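Local structure of beta-galactosidase (Marinomonas sp. ef1, 6Y2K) at residues Y440-A445 and T586-S591; A516-L521 and G574-L579; G539-G544 and P558-D563; H550-T555 and G565-L570. The protein hydrolyses terminal beta-galactosidic bonds to release galactose, as a cold-active GH42 enzyme in a hexameric assembly. All blocks are in the same frame, centred on the assembly; numbering follows the deposited sequence. Where two conformers were deposited one is given.

Interaction 1: Y440-A445 and T586-S591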
loop_
_atom_site.group_PDB
_atom_site.type_symbol
_atom_site.label_atom_id
_atom_site.label_comp_id
_atom_site.label_asym_id
_atom_site.label_seq_id
_atom_site.Cartn_x
_atom_site.Cartn_y
_atom_site.Cartn_z
ATOM N N TYR A 440 27.486 13.138 9.119
ATOM C CA TYR A 440 26.320 14.019 9.085
ATOM C C TYR A 440 25.183 13.496 9.963
ATOM O O TYR A 440 24.555 14.271 10.663
ATOM C CB TYR A 440 25.816 14.189 7.646
ATOM C CG TYR A 440 24.802 15.289 7.462
ATOM C CD1 TYR A 440 23.435 15.041 7.599
ATOM C CD2 TYR A 440 25.202 16.582 7.133
ATOM C CE1 TYR A 440 22.504 16.053 7.420
ATOM C CE2 TYR A 440 24.273 17.594 6.940
ATOM C CZ TYR A 440 22.928 17.326 7.094
ATOM O OH TYR A 440 22.009 18.325 6.892
ATOM N N ARG A 441 24.930 12.188 9.923
ATOM C CA ARG A 441 23.860 11.587 10.742
ATOM C C ARG A 441 24.209 11.517 12.244
ATOM O O ARG A 441 23.310 11.633 13.089
ATOM C CB ARG A 441 23.461 10.213 10.198
ATOM C CG ARG A 441 22.874 10.246 8.792
ATOM C CD ARG A 441 21.590 11.056 8.707
ATOM N NE ARG A 441 21.109 11.214 7.331
ATOM C CZ ARG A 441 20.084 11.989 6.971
ATOM N NH1 ARG A 441 19.396 12.684 7.874
ATOM N NH2 ARG A 441 19.727 12.069 5.696
ATOM N N MET A 442 25.490 11.356 12.570
ATOM C CA MET A 442 25.931 11.484 13.974
ATOM C C MET A 442 25.732 12.934 14.440
ATOM O O MET A 442 25.250 13.172 15.546
ATOM C CB MET A 442 27.389 11.048 14.167
ATOM C CG MET A 442 27.624 9.551 13.973
ATOM S SD MET A 442 29.110 8.954 14.805
ATOM C CE MET A 442 28.486 8.710 16.463
ATOM N N TYR A 443 26.063 13.884 13.562
ATOM C CA TYR A 443 25.896 15.308 13.838
ATOM C C TYR A 443 24.418 15.687 14.023
ATOM O O TYR A 443 24.081 16.430 14.949
ATOM C CB TYR A 443 26.546 16.136 12.723
ATOM C CG TYR A 443 26.470 17.637 12.910
ATOM C CD1 TYR A 443 27.409 18.316 13.698
ATOM C CD2 TYR A 443 25.479 18.379 12.284
ATOM C CE1 TYR A 443 27.354 19.698 13.848
ATOM C CE2 TYR A 443 25.406 19.753 12.433
ATOM C CZ TYR A 443 26.341 20.409 13.216
ATOM O OH TYR A 443 26.243 21.770 13.351
ATOM N N GLU A 444 23.552 15.177 13.146
ATOM C CA GLU A 444 22.105 15.396 13.251
ATOM C C GLU A 444 21.549 14.961 14.608
ATOM O O GLU A 444 20.750 15.681 15.206
ATOM C CB GLU A 444 21.363 14.663 12.129
ATOM C CG GLU A 444 19.845 14.737 12.202
ATOM C CD GLU A 444 19.165 13.997 11.062
ATOM O OE1 GLU A 444 18.218 14.551 10.468
ATOM O OE2 GLU A 444 19.579 12.857 10.766
ATOM N N ALA A 445 21.970 13.786 15.074
ATOM C CA ALA A 445 21.580 13.282 16.397
ATOM C C ALA A 445 22.012 14.224 17.537
ATOM O O ALA A 445 21.226 14.501 18.448
ATOM C CB ALA A 445 22.143 11.884 16.616
ATOM N N THR A 586 17.530 6.838 16.527
ATOM C CA THR A 586 17.033 6.656 17.890
ATOM C C THR A 586 18.153 6.248 18.841
ATOM O O THR A 586 18.327 6.857 19.898
ATOM C CB THR A 586 15.877 5.629 17.938
ATOM O OG1 THR A 586 14.735 6.202 17.294
ATOM C CG2 THR A 586 15.493 5.264 19.376
ATOM N N LEU A 587 18.903 5.225 18.452
ATOM C CA LEU A 587 19.993 4.714 19.267
ATOM C C LEU A 587 21.168 5.693 19.337
ATOM O O LEU A 587 21.825 5.780 20.367
ATOM C CB LEU A 587 20.452 3.354 18.743
ATOM C CG LEU A 587 19.457 2.208 18.954
ATOM C CD1 LEU A 587 19.873 0.992 18.160
ATOM C CD2 LEU A 587 19.344 1.853 20.428
ATOM N N LEU A 588 21.429 6.427 18.254
ATOM C CA LEU A 588 22.439 7.494 18.277
ATOM C C LEU A 588 22.110 8.517 19.360
ATOM O O LEU A 588 22.980 8.883 20.156
ATOM C CB LEU A 588 22.563 8.189 16.917
ATOM C CG LEU A 588 23.354 7.461 15.822
ATOM C CD1 LEU A 588 23.185 8.185 14.492
ATOM C CD2 LEU A 588 24.831 7.317 16.152
ATOM N N LYS A 589 20.854 8.961 19.400
ATOM C CA LYS A 589 20.418 9.910 20.425
ATOM C C LYS A 589 20.468 9.321 21.836
ATOM O O LYS A 589 20.961 9.985 22.757
ATOM C CB LYS A 589 19.044 10.478 20.098
ATOM C CG LYS A 589 19.093 11.485 18.959
ATOM C CD LYS A 589 17.743 12.117 18.680
ATOM C CE LYS A 589 16.746 11.086 18.184
ATOM N NZ LYS A 589 15.736 11.686 17.277
ATOM N N ALA A 590 20.000 8.079 22.001
ATOM C CA ALA A 590 20.072 7.402 23.304
ATOM C C ALA A 590 21.513 7.359 23.820
ATOM O O ALA A 590 21.769 7.697 24.981
ATOM C CB ALA A 590 19.495 5.993 23.237
ATOM N N SER A 591 22.436 6.967 22.940
ATOM C CA SER A 591 23.852 6.809 23.287
ATOM C C SER A 591 24.506 8.165 23.578
ATOM O O SER A 591 25.226 8.303 24.566
ATOM C CB SER A 591 24.610 6.063 22.171
ATOM O OG SER A 591 24.022 4.793 21.884
#
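Two helices of the trimerisation domain, 435-448 and 585-598, pack against each other here, their segments crossing at -57° with the axes 9.3 Å apart at closest approach. Leu588 contributes the largest share of the contact. Its CB meets the methyl of Ala445 at 3.7 Å (CB to CB). Its CG stands anti to its own carbonyl carbon, and this sends the two methyls out along helix 435-448: CD1 rests on the carbonyl oxygen of Arg441 at 3.7 Å, whereas CD2 touches the terminal methyl CE of Met442 at 3.9 Å. The Met442 chain bends at its last torsion and crosses Leu588 at about a right angle. Lys589 also reaches Ala445, with its CG 3.9 Å from Ala445 CB; its ammonium extends past the interface to Glu448 and Asn585. Arg441 turns its polar end away from Leu588, where NH1 donates to Glu444 OE2 of the same helix (2.9 Å, 161°) and also forms a salt bridge with Glu282. Leu588 packs on Ile583 as well, in strand 581-583. Two helices of an alpha/beta domain thus meet through an apolar Ala-Leu-Met patch, helix 585-598 following strand 581-583 of the mixed sheet.

Interaction 2: A516-L521 and G574-L579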
loop_
_atom_site.group_PDB
_atom_site.type_symbol
_atom_site.label_atom_id
_atom_site.label_comp_id
_atom_site.label_asym_id
_atom_site.label_seq_id
_atom_site.Cartn_x
_atom_site.Cartn_y
_atom_site.Cartn_z
ATOM N N ALA A 516 43.357 -0.006 20.205
ATOM C CA ALA A 516 43.172 -1.209 21.021
ATOM C C ALA A 516 43.808 -1.155 22.415
ATOM O O ALA A 516 43.301 -1.794 23.332
ATOM C CB ALA A 516 43.661 -2.450 20.278
ATOM N N SER A 517 44.904 -0.420 22.584
ATOM C CA SER A 517 45.491 -0.229 23.919
ATOM C C SER A 517 44.551 0.557 24.843
ATOM O O SER A 517 44.488 0.274 26.030
ATOM C CB SER A 517 46.870 0.449 23.838
ATOM O OG SER A 517 46.786 1.732 23.232
ATOM N N LEU A 518 43.808 1.514 24.286
ATOM C CA LEU A 518 42.835 2.320 25.045
ATOM C C LEU A 518 41.490 1.592 25.216
ATOM O O LEU A 518 40.836 1.685 26.262
ATOM C CB LEU A 518 42.576 3.646 24.311
ATOM C CG LEU A 518 42.733 4.998 25.013
ATOM C CD1 LEU A 518 41.888 6.034 24.286
ATOM C CD2 LEU A 518 42.422 4.981 26.505
ATOM N N LEU A 519 41.062 0.921 24.147
ATOM C CA LEU A 519 39.775 0.240 24.085
ATOM C C LEU A 519 40.020 -1.193 23.629
ATOM O O LEU A 519 40.023 -1.465 22.429
ATOM C CB LEU A 519 38.847 0.985 23.117
ATOM C CG LEU A 519 38.127 2.177 23.748
ATOM C CD1 LEU A 519 37.707 3.224 22.723
ATOM C CD2 LEU A 519 36.918 1.678 24.521
ATOM N N PRO A 520 40.281 -2.115 24.583
ATOM C CA PRO A 520 40.665 -3.473 24.177
ATOM C C PRO A 520 39.521 -4.292 23.555
ATOM O O PRO A 520 38.648 -4.810 24.257
ATOM C CB PRO A 520 41.189 -4.104 25.473
ATOM C CG PRO A 520 40.565 -3.313 26.575
ATOM C CD PRO A 520 40.397 -1.920 26.041
ATOM N N LEU A 521 39.554 -4.386 22.230
ATOM C CA LEU A 521 38.625 -5.214 21.467
ATOM C C LEU A 521 39.262 -5.602 20.138
ATOM O O LEU A 521 40.261 -5.002 19.730
ATOM C CB LEU A 521 37.324 -4.444 21.237
ATOM C CG LEU A 521 37.439 -3.138 20.437
ATOM C CD1 LEU A 521 36.910 -3.328 19.023
ATOM C CD2 LEU A 521 36.691 -2.012 21.123
ATOM N N GLY A 574 33.845 3.815 32.011
ATOM C CA GLY A 574 34.489 5.056 32.421
ATOM C C GLY A 574 34.272 6.136 31.371
ATOM O O GLY A 574 33.128 6.540 31.117
ATOM N N ARG A 575 35.368 6.569 30.750
ATOM C CA ARG A 575 35.351 7.662 29.780
ATOM C C ARG A 575 35.661 7.235 28.330
ATOM O O ARG A 575 35.816 8.100 27.471
ATOM C CB ARG A 575 36.345 8.748 30.220
ATOM C CG ARG A 575 36.048 9.362 31.584
ATOM C CD ARG A 575 36.952 10.559 31.878
ATOM N NE ARG A 575 38.341 10.156 32.135
ATOM C CZ ARG A 575 39.339 10.104 31.240
ATOM N NH1 ARG A 575 39.172 10.441 29.954
ATOM N NH2 ARG A 575 40.547 9.703 31.644
ATOM N N HIS A 576 35.738 5.932 28.051
ATOM C CA HIS A 576 36.097 5.443 26.711
ATOM C C HIS A 576 35.078 4.431 26.179
ATOM O O HIS A 576 34.777 3.442 26.845
ATOM C CB HIS A 576 37.496 4.822 26.734
ATOM C CG HIS A 576 38.539 5.720 27.329
ATOM N ND1 HIS A 576 38.912 5.657 28.655
ATOM C CD2 HIS A 576 39.265 6.725 26.782
ATOM C CE1 HIS A 576 39.832 6.575 28.896
ATOM N NE2 HIS A 576 40.064 7.237 27.776
ATOM N N TYR A 577 34.560 4.689 24.973
ATOM C CA TYR A 577 33.539 3.839 24.336
ATOM C C TYR A 577 33.858 3.614 22.860
ATOM O O TYR A 577 34.423 4.494 22.208
ATOM C CB TYR A 577 32.146 4.474 24.501
ATOM C CG TYR A 577 31.794 4.671 25.960
ATOM C CD1 TYR A 577 32.267 5.779 26.669
ATOM C CD2 TYR A 577 31.045 3.720 26.652
ATOM C CE1 TYR A 577 31.986 5.941 28.017
ATOM C CE2 TYR A 577 30.746 3.875 27.998
ATOM C CZ TYR A 577 31.220 4.987 28.675
ATOM O OH TYR A 577 30.940 5.148 30.013
ATOM N N TYR A 578 33.530 2.417 22.372
ATOM C CA TYR A 578 33.641 2.047 20.963
ATOM C C TYR A 578 32.279 1.579 20.428
ATOM O O TYR A 578 31.598 0.765 21.065
ATOM C CB TYR A 578 34.666 0.922 20.749
ATOM C CG TYR A 578 34.841 0.566 19.285
ATOM C CD1 TYR A 578 35.639 1.347 18.456
ATOM C CD2 TYR A 578 34.167 -0.521 18.714
ATOM C CE1 TYR A 578 35.775 1.047 17.103
ATOM C CE2 TYR A 578 34.310 -0.835 17.365
ATOM C CZ TYR A 578 35.108 -0.043 16.563
ATOM O OH TYR A 578 35.265 -0.326 15.222
ATOM N N LEU A 579 31.919 2.079 19.244
ATOM C CA LEU A 579 30.708 1.682 18.532
ATOM C C LEU A 579 31.123 0.946 17.262
ATOM O O LEU A 579 31.858 1.494 16.448
ATOM C CB LEU A 579 29.884 2.929 18.193
ATOM C CG LEU A 579 28.662 2.813 17.264
ATOM C CD1 LEU A 579 27.603 1.901 17.861
ATOM C CD2 LEU A 579 28.092 4.195 16.987
#
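His576 leaves strand 576-579 toward the segment 516-521. Its CB lies against the methyl CD2 of Leu519 at 3.9 Å. CG is anti to the carbonyl carbon (chi1 -52°), which carries the imidazole out beneath Leu518. There the methyl CD2 of Leu518 sits over one face, 3.7 Å from the ring centroid and 19° off the normal, a CH-pi contact displaced toward the NE2 and CD2 side; Leu518 CD2 is 3.5 Å from His576 NE2, and CE1 of the ring also lies near it. The second methyl, Leu518 CD1, meets His576 CD2 at 3.7 Å, while CB of Arg575 lies over the opposite face. With a nearly eclipsed chi1 of -126°, Leu518 has both methyls against the ring. An alanine here in place of His576 would remove the ring beneath Leu518 and would probably loosen the loop's grip on the start of the strand. Farther along, Leu519 CD1 reaches the carbonyl oxygen of Tyr577 at 3.6 Å. Leu521, its CG in the crowded position between N and the carbonyl carbon, places CD1 over the Tyr578 ring, 4.2 Å from the centroid, and CD2 3.6 Å from Tyr578 CB. The Tyr578 hydroxyl itself bonds to Glu551. Three leucines, two from the loop and Leu521 from the start of strand 521-528, cover strand 576-579 and close an apolar layer on that side of the mixed sheet of this alpha/beta domain.

Interaction 3: G539-G544 and P558-D563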
loop_
_atom_site.group_PDB
_atom_site.type_symbol
_atom_site.label_atom_id
_atom_site.label_comp_id
_atom_site.label_asym_id
_atom_site.label_seq_id
_atom_site.Cartn_x
_atom_site.Cartn_y
_atom_site.Cartn_z
ATOM N N GLY A 539 19.899 -3.801 24.693
ATOM C CA GLY A 539 20.959 -3.622 25.685
ATOM C C GLY A 539 20.647 -2.594 26.746
ATOM O O GLY A 539 19.538 -2.060 26.801
ATOM N N ARG A 540 21.637 -2.338 27.601
ATOM C CA ARG A 540 21.528 -1.359 28.683
ATOM C C ARG A 540 20.983 -0.001 28.270
ATOM O O ARG A 540 20.219 0.592 29.017
ATOM C CB ARG A 540 22.895 -1.104 29.322
ATOM C CG ARG A 540 23.356 -2.192 30.256
ATOM C CD ARG A 540 22.736 -2.027 31.634
ATOM N NE ARG A 540 22.850 -3.287 32.364
ATOM C CZ ARG A 540 22.021 -3.711 33.315
ATOM N NH1 ARG A 540 20.974 -2.983 33.704
ATOM N NH2 ARG A 540 22.246 -4.899 33.883
ATOM N N TRP A 541 21.407 0.507 27.115
ATOM C CA TRP A 541 21.108 1.895 26.728
ATOM C C TRP A 541 19.939 2.110 25.770
ATOM O O TRP A 541 19.538 3.255 25.569
ATOM C CB TRP A 541 22.361 2.581 26.167
ATOM C CG TRP A 541 23.366 2.973 27.210
ATOM C CD1 TRP A 541 23.275 2.808 28.570
ATOM C CD2 TRP A 541 24.599 3.643 26.973
ATOM N NE1 TRP A 541 24.392 3.321 29.186
ATOM C CE2 TRP A 541 25.222 3.836 28.227
ATOM C CE3 TRP A 541 25.250 4.090 25.820
ATOM C CZ2 TRP A 541 26.461 4.447 28.356
ATOM C CZ3 TRP A 541 26.480 4.701 25.951
ATOM C CH2 TRP A 541 27.071 4.878 27.212
ATOM N N GLY A 542 19.388 1.052 25.191
ATOM C CA GLY A 542 18.235 1.215 24.307
ATOM C C GLY A 542 17.992 0.048 23.386
ATOM O O GLY A 542 18.700 -0.967 23.443
ATOM N N ALA A 543 16.976 0.219 22.537
ATOM C CA ALA A 543 16.621 -0.737 21.501
ATOM C C ALA A 543 16.344 -0.013 20.183
ATOM O O ALA A 543 15.943 1.148 20.160
ATOM C CB ALA A 543 15.396 -1.534 21.918
ATOM N N GLY A 544 16.559 -0.726 19.092
ATOM C CA GLY A 544 16.393 -0.177 17.760
ATOM C C GLY A 544 17.010 -1.104 16.737
ATOM O O GLY A 544 16.993 -2.326 16.918
ATOM N N PRO A 558 32.478 -4.053 29.058
ATOM C CA PRO A 558 31.025 -4.128 29.194
ATOM C C PRO A 558 30.322 -3.611 27.940
ATOM O O PRO A 558 30.811 -2.659 27.319
ATOM C CB PRO A 558 30.721 -3.189 30.365
ATOM C CG PRO A 558 32.015 -2.995 31.079
ATOM C CD PRO A 558 33.067 -3.106 30.018
ATOM N N CYS A 559 29.197 -4.236 27.597
ATOM C CA CYS A 559 28.396 -3.871 26.432
ATOM C C CYS A 559 27.192 -3.044 26.857
ATOM O O CYS A 559 26.454 -3.436 27.755
ATOM C CB CYS A 559 27.905 -5.121 25.716
ATOM S SG CYS A 559 29.207 -5.998 24.839
ATOM N N LEU A 560 27.008 -1.905 26.193
ATOM C CA LEU A 560 25.855 -1.036 26.392
ATOM C C LEU A 560 24.764 -1.284 25.348
ATOM O O LEU A 560 23.599 -0.932 25.588
ATOM C CB LEU A 560 26.280 0.430 26.359
ATOM C CG LEU A 560 27.293 0.924 27.407
ATOM C CD1 LEU A 560 26.829 0.566 28.820
ATOM C CD2 LEU A 560 28.717 0.417 27.173
ATOM N N LEU A 561 25.152 -1.842 24.194
ATOM C CA LEU A 561 24.229 -2.312 23.157
ATOM C C LEU A 561 24.786 -3.588 22.531
ATOM O O LEU A 561 25.999 -3.712 22.365
ATOM C CB LEU A 561 24.052 -1.257 22.057
ATOM C CG LEU A 561 23.481 0.113 22.445
ATOM C CD1 LEU A 561 23.555 1.075 21.271
ATOM C CD2 LEU A 561 22.043 0.006 22.926
ATOM N N LYS A 562 23.903 -4.520 22.177
ATOM C CA LYS A 562 24.276 -5.768 21.521
ATOM C C LYS A 562 23.234 -6.150 20.479
ATOM O O LYS A 562 22.090 -5.732 20.575
ATOM C CB LYS A 562 24.354 -6.903 22.543
ATOM C CG LYS A 562 25.316 -6.657 23.692
ATOM C CD LYS A 562 25.528 -7.888 24.562
ATOM C CE LYS A 562 24.239 -8.370 25.197
ATOM N NZ LYS A 562 24.509 -9.125 26.451
ATOM N N ASP A 563 23.622 -6.967 19.506
ATOM C CA ASP A 563 22.647 -7.552 18.560
ATOM C C ASP A 563 21.974 -8.797 19.164
ATOM O O ASP A 563 22.309 -9.195 20.286
ATOM C CB ASP A 563 23.264 -7.793 17.170
ATOM C CG ASP A 563 24.361 -8.844 17.145
ATOM O OD1 ASP A 563 24.396 -9.770 17.991
ATOM O OD2 ASP A 563 25.202 -8.733 16.222
HETATM O O HOH W 1 23.917 -4.146 26.914
#
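The carbonyl oxygen of Leu560 is gripped by one hydrogen bond across this contact: Trp541 N donates to Leu560 O at 3.0 Å, 159° at the hydrogen and in the carbonyl plane. Arg540 N comes almost as close to that oxygen but at a poor angle, and donates instead to a water (3.0 Å from Arg540 N) that in turn donates a hydrogen bond to Cys559 O. Gly539 passes so near that a CB on it would clash with Leu560 O and Leu561 CA. The loop 539-544, joining strands 536-538 and 544-547, thereby folds over a classic beta bulge, in which Leu560 and Leu561 both face Leu570 of the neighbouring strand. The Trp541 indole and the Leu560 side chain run side by side in the same direction. Leu560 CG stands over the centre of the six-membered ring, 3.7 Å from its centroid and 11° off the normal, and Leu560 CD1 is 3.7 Å from Trp541 NE1. An alanine in place of Trp541 would lose the indole face and would probably leave Leu560 less firmly held. Leu561 CD2 lies 3.5 Å from Gly542 O. Outward, Arg540 packs on Tyr604 of a neighbouring subunit, and the backbone of Gly539 hydrogen-bonds to that same subunit.

Interaction 4: H550-T555 and G565-L570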
loop_
_atom_site.group_PDB
_atom_site.type_symbol
_atom_site.label_atom_id
_atom_site.label_comp_id
_atom_site.label_asym_id
_atom_site.label_seq_id
_atom_site.Cartn_x
_atom_site.Cartn_y
_atom_site.Cartn_z
ATOM N N HIS A 550 28.295 -3.674 10.248
ATOM C CA HIS A 550 27.982 -4.542 11.383
ATOM C C HIS A 550 29.234 -5.346 11.733
ATOM O O HIS A 550 29.457 -6.436 11.207
ATOM C CB HIS A 550 26.782 -5.434 10.990
ATOM C CG HIS A 550 26.318 -6.391 12.047
ATOM N ND1 HIS A 550 25.784 -7.624 11.735
ATOM C CD2 HIS A 550 26.257 -6.286 13.396
ATOM C CE1 HIS A 550 25.439 -8.248 12.848
ATOM N NE2 HIS A 550 25.704 -7.454 13.871
ATOM N N GLU A 551 30.068 -4.782 12.603
ATOM C CA GLU A 551 31.336 -5.427 12.976
ATOM C C GLU A 551 31.107 -6.577 13.938
ATOM O O GLU A 551 30.348 -6.437 14.894
ATOM C CB GLU A 551 32.314 -4.417 13.587
ATOM C CG GLU A 551 32.882 -3.459 12.560
ATOM C CD GLU A 551 33.590 -2.263 13.153
ATOM O OE1 GLU A 551 33.764 -2.191 14.397
ATOM O OE2 GLU A 551 33.980 -1.388 12.347
ATOM N N GLN A 552 31.761 -7.705 13.669
ATOM C CA GLN A 552 31.773 -8.866 14.555
ATOM C C GLN A 552 32.977 -8.697 15.486
ATOM O O GLN A 552 34.126 -8.743 15.020
ATOM C CB GLN A 552 31.896 -10.154 13.740
ATOM C CG GLN A 552 31.921 -11.430 14.573
ATOM C CD GLN A 552 32.128 -12.674 13.721
ATOM O OE1 GLN A 552 31.364 -12.936 12.780
ATOM N NE2 GLN A 552 33.144 -13.449 14.053
ATOM N N ILE A 553 32.716 -8.512 16.782
ATOM C CA ILE A 553 33.730 -8.053 17.742
ATOM C C ILE A 553 33.870 -9.023 18.918
ATOM O O ILE A 553 32.878 -9.577 19.401
ATOM C CB ILE A 553 33.376 -6.642 18.266
ATOM C CG1 ILE A 553 33.508 -5.606 17.138
ATOM C CG2 ILE A 553 34.266 -6.223 19.441
ATOM C CD1 ILE A 553 32.889 -4.258 17.453
ATOM N N LYS A 554 35.111 -9.222 19.358
ATOM C CA LYS A 554 35.417 -9.924 20.601
ATOM C C LYS A 554 36.008 -8.913 21.579
ATOM O O LYS A 554 36.933 -8.171 21.236
ATOM C CB LYS A 554 36.392 -11.079 20.356
ATOM C CG LYS A 554 36.719 -11.869 21.620
ATOM C CD LYS A 554 37.244 -13.262 21.305
ATOM C CE LYS A 554 37.501 -14.062 22.577
ATOM N NZ LYS A 554 37.441 -15.534 22.332
ATOM N N THR A 555 35.444 -8.855 22.779
ATOM C CA THR A 555 35.907 -7.939 23.823
ATOM C C THR A 555 35.474 -8.430 25.196
ATOM O O THR A 555 34.497 -9.165 25.305
ATOM C CB THR A 555 35.370 -6.504 23.612
ATOM O OG1 THR A 555 35.977 -5.606 24.553
ATOM C CG2 THR A 555 33.846 -6.432 23.776
ATOM N N GLY A 565 22.294 -11.921 18.499
ATOM C CA GLY A 565 23.297 -12.950 18.772
ATOM C C GLY A 565 24.216 -12.658 19.953
ATOM O O GLY A 565 25.139 -13.433 20.218
ATOM N N GLY A 566 23.988 -11.544 20.653
ATOM C CA GLY A 566 24.817 -11.137 21.782
ATOM C C GLY A 566 26.156 -10.516 21.418
ATOM O O GLY A 566 26.984 -10.290 22.313
ATOM N N ASN A 567 26.361 -10.198 20.134
ATOM C CA ASN A 567 27.629 -9.618 19.651
ATOM C C ASN A 567 27.669 -8.140 20.043
ATOM O O ASN A 567 26.659 -7.449 19.939
ATOM C CB ASN A 567 27.800 -9.806 18.126
ATOM C CG ASN A 567 28.907 -8.934 17.514
ATOM O OD1 ASN A 567 30.098 -9.170 17.711
ATOM N ND2 ASN A 567 28.503 -7.948 16.728
ATOM N N PRO A 568 28.837 -7.645 20.508
ATOM C CA PRO A 568 28.924 -6.232 20.888
ATOM C C PRO A 568 28.618 -5.229 19.774
ATOM O O PRO A 568 29.133 -5.367 18.665
ATOM C CB PRO A 568 30.384 -6.081 21.332
ATOM C CG PRO A 568 30.780 -7.432 21.798
ATOM C CD PRO A 568 30.066 -8.378 20.886
ATOM N N VAL A 569 27.775 -4.247 20.089
ATOM C CA VAL A 569 27.477 -3.113 19.208
ATOM C C VAL A 569 28.086 -1.828 19.783
ATOM O O VAL A 569 28.799 -1.121 19.081
ATOM C CB VAL A 569 25.954 -2.964 18.968
ATOM C CG1 VAL A 569 25.600 -1.617 18.328
ATOM C CG2 VAL A 569 25.457 -4.112 18.104
ATOM N N LEU A 570 27.805 -1.528 21.046
ATOM C CA LEU A 570 28.441 -0.398 21.732
ATOM C C LEU A 570 28.998 -0.903 23.058
ATOM O O LEU A 570 28.295 -1.569 23.816
ATOM C CB LEU A 570 27.440 0.745 21.907
ATOM C CG LEU A 570 27.794 1.989 22.744
ATOM C CD1 LEU A 570 29.189 2.500 22.501
ATOM C CD2 LEU A 570 26.789 3.100 22.465
HETATM O O HOH W 2 29.092 -4.329 16.052
#
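Strand 549-555 runs past 565-570 without direct backbone pairing, its nearest CA atoms being those of Ile553 and Pro568 at 6.0 Å. The side chain of Asn567 closes the gap. With CG anti to the backbone N (chi1 166°), in one of its two conformers, the amide reaches across to the strand and uses both its ends. Asn567 OD1 accepts from Ile553 N at 2.9 Å with a nearly straight N-H (176°), on a lone pair of OD1, and Asn567 ND2 donates to Glu551 O at 3.0 Å, close to its own amide plane and along a lone pair of that carbonyl. Glu551 O also takes a water, which donates to Pro568 O as well. The Pro568 ring fits next to this: its CD lies 3.4 Å from Ile553 O, and its CG meets Thr555 CG2 at 3.8 Å, while Ile553 CG2 approaches Pro568 CB more loosely at 4.3 Å. Strand 521-528 pairs with the other edge of strand 549-555 through the backbones of His550, Gln552 and Lys554. Locally, at Glu551 O and Ile553 N, the Asn567 amide takes the place of a backbone partner, and two bonds at once would hold this conformer's amide in one orientation.

Overall arrangement
Interactions 1 and 2 are buried and almost wholly apolar, whereas interactions 3 and 4 are only partly buried, use backbone groups and bridging waters, with a side-chain amide in interaction 4, and come within reach of other subunits. All four lie in the trimerisation domain. Interactions 2, 3 and 4 share the mixed sheet through its successive strands 559-563, 568-573 and 576-579, and interaction 4 joins it to the two-stranded sheet of 521-528 and 549-555. Polar links tie them together, Tyr578 to Glu551 between interactions 2 and 4, and His550 to Asp563 between 4 and 3. Interaction 1 lies in the helical layer, where Leu587 and Ala590 pack on the glycine-containing loop of interaction 3 and Ser591 reaches Leu570 of interaction 4.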